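Local coordinates for uncharacterized lipoprotein YjhA (Bacillus subtilis, PDB 3CFU) that is of unknown function but is a predicted membrane-anchored lipoprotein, seen here through its DUF4352 domain, at residues H12-V23 with R48-G59. Sequence-based numbering, arbitrary orientation.
Sequences HTNFTVNKVDRV and RLIIEVTMENIG
Thr16 and Thr54 form a hydrogen-bonded antiparallel pair: Thr54 N gives to Thr16 O at 2.8 Å, and Thr16 N to Thr54 O at 3.0 Å. Asn14 and Glu56 pair in the same way, as do Asp21 and Ile50, though Asp21 N sits above the carbonyl plane of Ile50. At Asn18 and Lys19 a beta bulge shifts the register by one. Glu52 O takes Asn18 N at 2.7 Å, and Glu52 N gives to Lys19 O at 3.1 Å, nearly straight at 170°. Lys19 NZ forms a salt bridge with Asp21 OD2 of its own strand; the hydrogen bond within it is weak. Glu52 OE2 forms a salt bridge with Arg91. Thr54 OG1 and Thr105 OG1 on strand 103-112 share a hydrogen bond. Arg48 NH1 hydrogen-bonds to Ser109 OG, and NH2 forms a salt bridge with Glu88.

On the face carrying Phe15, Val53 and Met55, Phe15 CG lies anti to its backbone N (chi1 176°), which brings CE1 to 3.7 Å from Val53 CB. Met55 CG meets the ring edge in plane, and Tyr124 stacks on the ring. A serine at Phe15 would probably leave Tyr124 without its aromatic partner and open a gap beside Val53. These are the two central strands of a four-stranded antiparallel sheet, consistent with the immunoglobulin-like beta sandwich of this clan.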
loop_
_atom_site.group_PDB
_atom_site.type_symbol
_atom_site.label_atom_id
_atom_site.label_comp_id
_atom_site.label_asym_id
_atom_site.label_seq_id
_atom_site.Cartn_x
_atom_site.Cartn_y
_atom_site.Cartn_z
ATOM N N HIS A 12 13.262 -4.281 6.650
ATOM C CA HIS A 12 13.301 -4.033 8.090
ATOM C C HIS A 12 11.905 -3.904 8.680
ATOM O O HIS A 12 11.722 -3.326 9.752
ATOM C CB HIS A 12 14.103 -2.767 8.383
ATOM C CG HIS A 12 15.566 -2.921 8.122
ATOM N ND1 HIS A 12 16.402 -3.616 8.971
ATOM C CD2 HIS A 12 16.334 -2.520 7.082
ATOM C CE1 HIS A 12 17.621 -3.637 8.465
ATOM N NE2 HIS A 12 17.607 -2.979 7.318
ATOM N N THR A 13 10.925 -4.458 7.979
ATOM C CA THR A 13 9.540 -4.409 8.429
ATOM C C THR A 13 8.860 -5.773 8.296
ATOM O O THR A 13 9.355 -6.642 7.589
ATOM C CB THR A 13 8.688 -3.446 7.546
ATOM O OG1 THR A 13 8.615 -3.968 6.210
ATOM C CG2 THR A 13 9.299 -2.055 7.493
ATOM N N ASN A 14 7.749 -5.966 9.015
ATOM C CA ASN A 14 6.931 -7.173 8.843
ATOM C C ASN A 14 5.767 -6.462 8.179
ATOM O O ASN A 14 5.326 -5.424 8.664
ATOM C CB ASN A 14 6.420 -7.791 10.144
ATOM C CG ASN A 14 7.428 -8.703 10.808
ATOM O OD1 ASN A 14 7.376 -8.898 12.020
ATOM N ND2 ASN A 14 8.335 -9.279 10.025
ATOM N N PHE A 15 5.261 -7.014 7.093
ATOM C CA PHE A 15 4.191 -6.372 6.357
ATOM C C PHE A 15 2.984 -7.259 6.130
ATOM O O PHE A 15 3.118 -8.463 5.904
ATOM C CB PHE A 15 4.728 -5.928 4.996
ATOM C CG PHE A 15 3.691 -5.341 4.102
ATOM C CD1 PHE A 15 3.273 -4.034 4.277
ATOM C CD2 PHE A 15 3.105 -6.108 3.104
ATOM C CE1 PHE A 15 2.294 -3.494 3.479
ATOM C CE2 PHE A 15 2.125 -5.577 2.297
ATOM C CZ PHE A 15 1.712 -4.263 2.488
ATOM N N THR A 16 1.801 -6.666 6.147
ATOM C CA THR A 16 0.618 -7.466 5.927
ATOM C C THR A 16 -0.529 -6.713 5.276
ATOM O O THR A 16 -0.736 -5.526 5.530
ATOM C CB THR A 16 0.117 -8.103 7.271
ATOM O OG1 THR A 16 -1.218 -8.604 7.107
ATOM C CG2 THR A 16 0.132 -7.097 8.379
ATOM N N VAL A 17 -1.240 -7.412 4.396
ATOM C CA VAL A 17 -2.414 -6.847 3.752
ATOM C C VAL A 17 -3.551 -7.447 4.585
ATOM O O VAL A 17 -3.759 -8.662 4.580
ATOM C CB VAL A 17 -2.558 -7.293 2.278
ATOM C CG1 VAL A 17 -3.800 -6.647 1.675
ATOM C CG2 VAL A 17 -1.325 -6.897 1.478
ATOM N N ASN A 18 -4.269 -6.598 5.315
ATOM C CA ASN A 18 -5.360 -7.051 6.178
ATOM C C ASN A 18 -6.605 -7.481 5.413
ATOM O O ASN A 18 -6.875 -8.675 5.290
ATOM C CB ASN A 18 -5.707 -5.951 7.179
ATOM C CG ASN A 18 -4.538 -5.602 8.082
ATOM O OD1 ASN A 18 -4.406 -4.464 8.543
ATOM N ND2 ASN A 18 -3.686 -6.584 8.347
ATOM N N LYS A 19 -7.368 -6.517 4.907
ATOM C CA LYS A 19 -8.574 -6.838 4.152
ATOM C C LYS A 19 -8.708 -5.988 2.905
ATOM O O LYS A 19 -7.979 -5.010 2.716
ATOM C CB LYS A 19 -9.841 -6.593 4.984
ATOM C CG LYS A 19 -9.642 -6.551 6.480
ATOM C CD LYS A 19 -9.732 -5.130 7.009
ATOM C CE LYS A 19 -11.158 -4.599 6.961
ATOM N NZ LYS A 19 -11.200 -3.180 7.400
ATOM N N VAL A 20 -9.649 -6.384 2.052
ATOM C CA VAL A 20 -9.953 -5.619 0.859
ATOM C C VAL A 20 -11.461 -5.383 0.819
ATOM O O VAL A 20 -12.240 -6.285 0.508
ATOM C CB VAL A 20 -9.554 -6.316 -0.459
ATOM C CG1 VAL A 20 -9.933 -5.411 -1.634
ATOM C CG2 VAL A 20 -8.067 -6.593 -0.486
ATOM N N ASP A 21 -11.882 -4.177 1.171
ATOM C CA ASP A 21 -13.299 -3.863 1.111
ATOM C C ASP A 21 -13.508 -3.179 -0.254
ATOM O O ASP A 21 -12.551 -2.697 -0.864
ATOM C CB ASP A 21 -13.708 -2.937 2.272
ATOM C CG ASP A 21 -13.342 -3.514 3.646
ATOM O OD1 ASP A 21 -13.563 -4.727 3.858
ATOM O OD2 ASP A 21 -12.843 -2.754 4.514
ATOM N N ARG A 22 -14.743 -3.177 -0.748
ATOM C CA ARG A 22 -15.064 -2.543 -2.024
ATOM C C ARG A 22 -16.269 -1.639 -1.792
ATOM O O ARG A 22 -17.191 -2.011 -1.066
ATOM C CB ARG A 22 -15.438 -3.591 -3.089
ATOM C CG ARG A 22 -14.368 -4.631 -3.414
ATOM C CD ARG A 22 -15.015 -5.971 -3.748
ATOM N NE ARG A 22 -15.770 -6.501 -2.611
ATOM C CZ ARG A 22 -16.754 -7.395 -2.705
ATOM N NH1 ARG A 22 -17.116 -7.865 -3.893
ATOM N NH2 ARG A 22 -17.373 -7.828 -1.608
ATOM N N VAL A 23 -16.255 -0.448 -2.382
ATOM C CA VAL A 23 -17.386 0.467 -2.254
ATOM C C VAL A 23 -17.850 0.797 -3.668
ATOM O O VAL A 23 -17.127 0.538 -4.636
ATOM C CB VAL A 23 -17.012 1.799 -1.540
ATOM C CG1 VAL A 23 -16.253 2.729 -2.489
ATOM C CG2 VAL A 23 -18.277 2.488 -1.039
ATOM N N ARG A 48 -14.216 0.528 -6.347
ATOM C CA ARG A 48 -13.029 1.001 -5.671
ATOM C C ARG A 48 -12.534 0.051 -4.592
ATOM O O ARG A 48 -13.279 -0.309 -3.679
ATOM C CB ARG A 48 -13.308 2.378 -5.027
ATOM C CG ARG A 48 -12.071 3.089 -4.494
ATOM C CD ARG A 48 -12.341 4.570 -4.266
ATOM N NE ARG A 48 -13.380 4.796 -3.267
ATOM C CZ ARG A 48 -13.213 4.618 -1.961
ATOM N NH1 ARG A 48 -12.041 4.214 -1.487
ATOM N NH2 ARG A 48 -14.217 4.843 -1.124
ATOM N N LEU A 49 -11.287 -0.381 -4.726
ATOM C CA LEU A 49 -10.678 -1.245 -3.727
ATOM C C LEU A 49 -10.206 -0.385 -2.538
ATOM O O LEU A 49 -9.750 0.749 -2.711
ATOM C CB LEU A 49 -9.459 -1.972 -4.316
ATOM C CG LEU A 49 -9.780 -3.129 -5.268
ATOM C CD1 LEU A 49 -10.902 -2.737 -6.210
ATOM C CD2 LEU A 49 -8.536 -3.526 -6.047
ATOM N N ILE A 50 -10.352 -0.929 -1.335
ATOM C CA ILE A 50 -9.897 -0.257 -0.125
ATOM C C ILE A 50 -9.038 -1.269 0.605
ATOM O O ILE A 50 -9.530 -2.012 1.450
ATOM C CB ILE A 50 -11.033 0.153 0.823
ATOM C CG1 ILE A 50 -11.969 1.145 0.131
ATOM C CG2 ILE A 50 -10.443 0.769 2.087
ATOM C CD1 ILE A 50 -12.816 0.517 -0.950
ATOM N N ILE A 51 -7.752 -1.301 0.269
ATOM C CA ILE A 51 -6.828 -2.233 0.893
ATOM C C ILE A 51 -6.261 -1.655 2.177
ATOM O O ILE A 51 -5.733 -0.542 2.190
ATOM C CB ILE A 51 -5.660 -2.576 -0.061
ATOM C CG1 ILE A 51 -6.211 -3.201 -1.348
ATOM C CG2 ILE A 51 -4.702 -3.542 0.611
ATOM C CD1 ILE A 51 -5.223 -3.262 -2.486
ATOM N N GLU A 52 -6.407 -2.407 3.265
ATOM C CA GLU A 52 -5.874 -1.994 4.553
ATOM C C GLU A 52 -4.611 -2.817 4.742
ATOM O O GLU A 52 -4.629 -4.040 4.567
ATOM C CB GLU A 52 -6.857 -2.286 5.693
ATOM C CG GLU A 52 -6.343 -1.824 7.042
ATOM C CD GLU A 52 -7.261 -2.197 8.186
ATOM O OE1 GLU A 52 -7.360 -3.401 8.509
ATOM O OE2 GLU A 52 -7.889 -1.281 8.762
ATOM N N VAL A 53 -3.516 -2.141 5.081
ATOM C CA VAL A 53 -2.231 -2.804 5.285
ATOM C C VAL A 53 -1.602 -2.367 6.610
ATOM O O VAL A 53 -1.997 -1.356 7.198
ATOM C CB VAL A 53 -1.236 -2.489 4.110
ATOM C CG1 VAL A 53 -1.842 -2.901 2.775
ATOM C CG2 VAL A 53 -0.899 -1.010 4.075
ATOM N N THR A 54 -0.626 -3.141 7.079
ATOM C CA THR A 54 0.064 -2.842 8.323
ATOM C C THR A 54 1.560 -3.001 8.131
ATOM O O THR A 54 2.010 -3.956 7.504
ATOM C CB THR A 54 -0.362 -3.799 9.466
ATOM O OG1 THR A 54 -1.715 -3.519 9.845
ATOM C CG2 THR A 54 0.553 -3.627 10.689
HETATM N N MSE A 55 2.315 -2.051 8.672
HETATM C CA MSE A 55 3.770 -2.063 8.617
HETATM C C MSE A 55 4.315 -2.100 10.037
HETATM O O MSE A 55 3.933 -1.288 10.881
HETATM C CB MSE A 55 4.321 -0.804 7.932
HETATM C CG MSE A 55 4.186 -0.799 6.428
HETATM SE SE MSE A 55 4.827 0.824 5.573
HETATM C CE MSE A 55 6.713 0.713 5.984
ATOM N N GLU A 56 5.210 -3.042 10.298
ATOM C CA GLU A 56 5.815 -3.141 11.611
ATOM C C GLU A 56 7.320 -2.990 11.494
ATOM O O GLU A 56 7.991 -3.781 10.815
ATOM C CB GLU A 56 5.490 -4.486 12.261
ATOM C CG GLU A 56 6.269 -4.779 13.542
ATOM C CD GLU A 56 5.868 -6.118 14.160
ATOM O OE1 GLU A 56 4.849 -6.690 13.706
ATOM O OE2 GLU A 56 6.555 -6.597 15.092
ATOM N N ASN A 57 7.853 -1.969 12.155
ATOM C CA ASN A 57 9.284 -1.734 12.132
ATOM C C ASN A 57 9.950 -2.683 13.123
ATOM O O ASN A 57 9.664 -2.642 14.317
ATOM C CB ASN A 57 9.591 -0.279 12.496
ATOM C CG ASN A 57 11.048 0.053 12.333
ATOM O OD1 ASN A 57 11.468 1.200 12.494
ATOM N ND2 ASN A 57 11.842 -0.964 12.014
ATOM N N ILE A 58 10.826 -3.543 12.604
ATOM C CA ILE A 58 11.554 -4.529 13.401
ATOM C C ILE A 58 13.052 -4.266 13.313
ATOM O O ILE A 58 13.873 -5.125 13.625
ATOM C CB ILE A 58 11.265 -5.978 12.921
ATOM C CG1 ILE A 58 11.550 -6.104 11.424
ATOM C CG2 ILE A 58 9.804 -6.352 13.210
ATOM C CD1 ILE A 58 11.424 -7.524 10.920
ATOM N N GLY A 59 13.399 -3.073 12.855
ATOM C CA GLY A 59 14.797 -2.700 12.771
ATOM C C GLY A 59 15.083 -1.660 13.851
ATOM O O GLY A 59 14.169 -1.222 14.554
#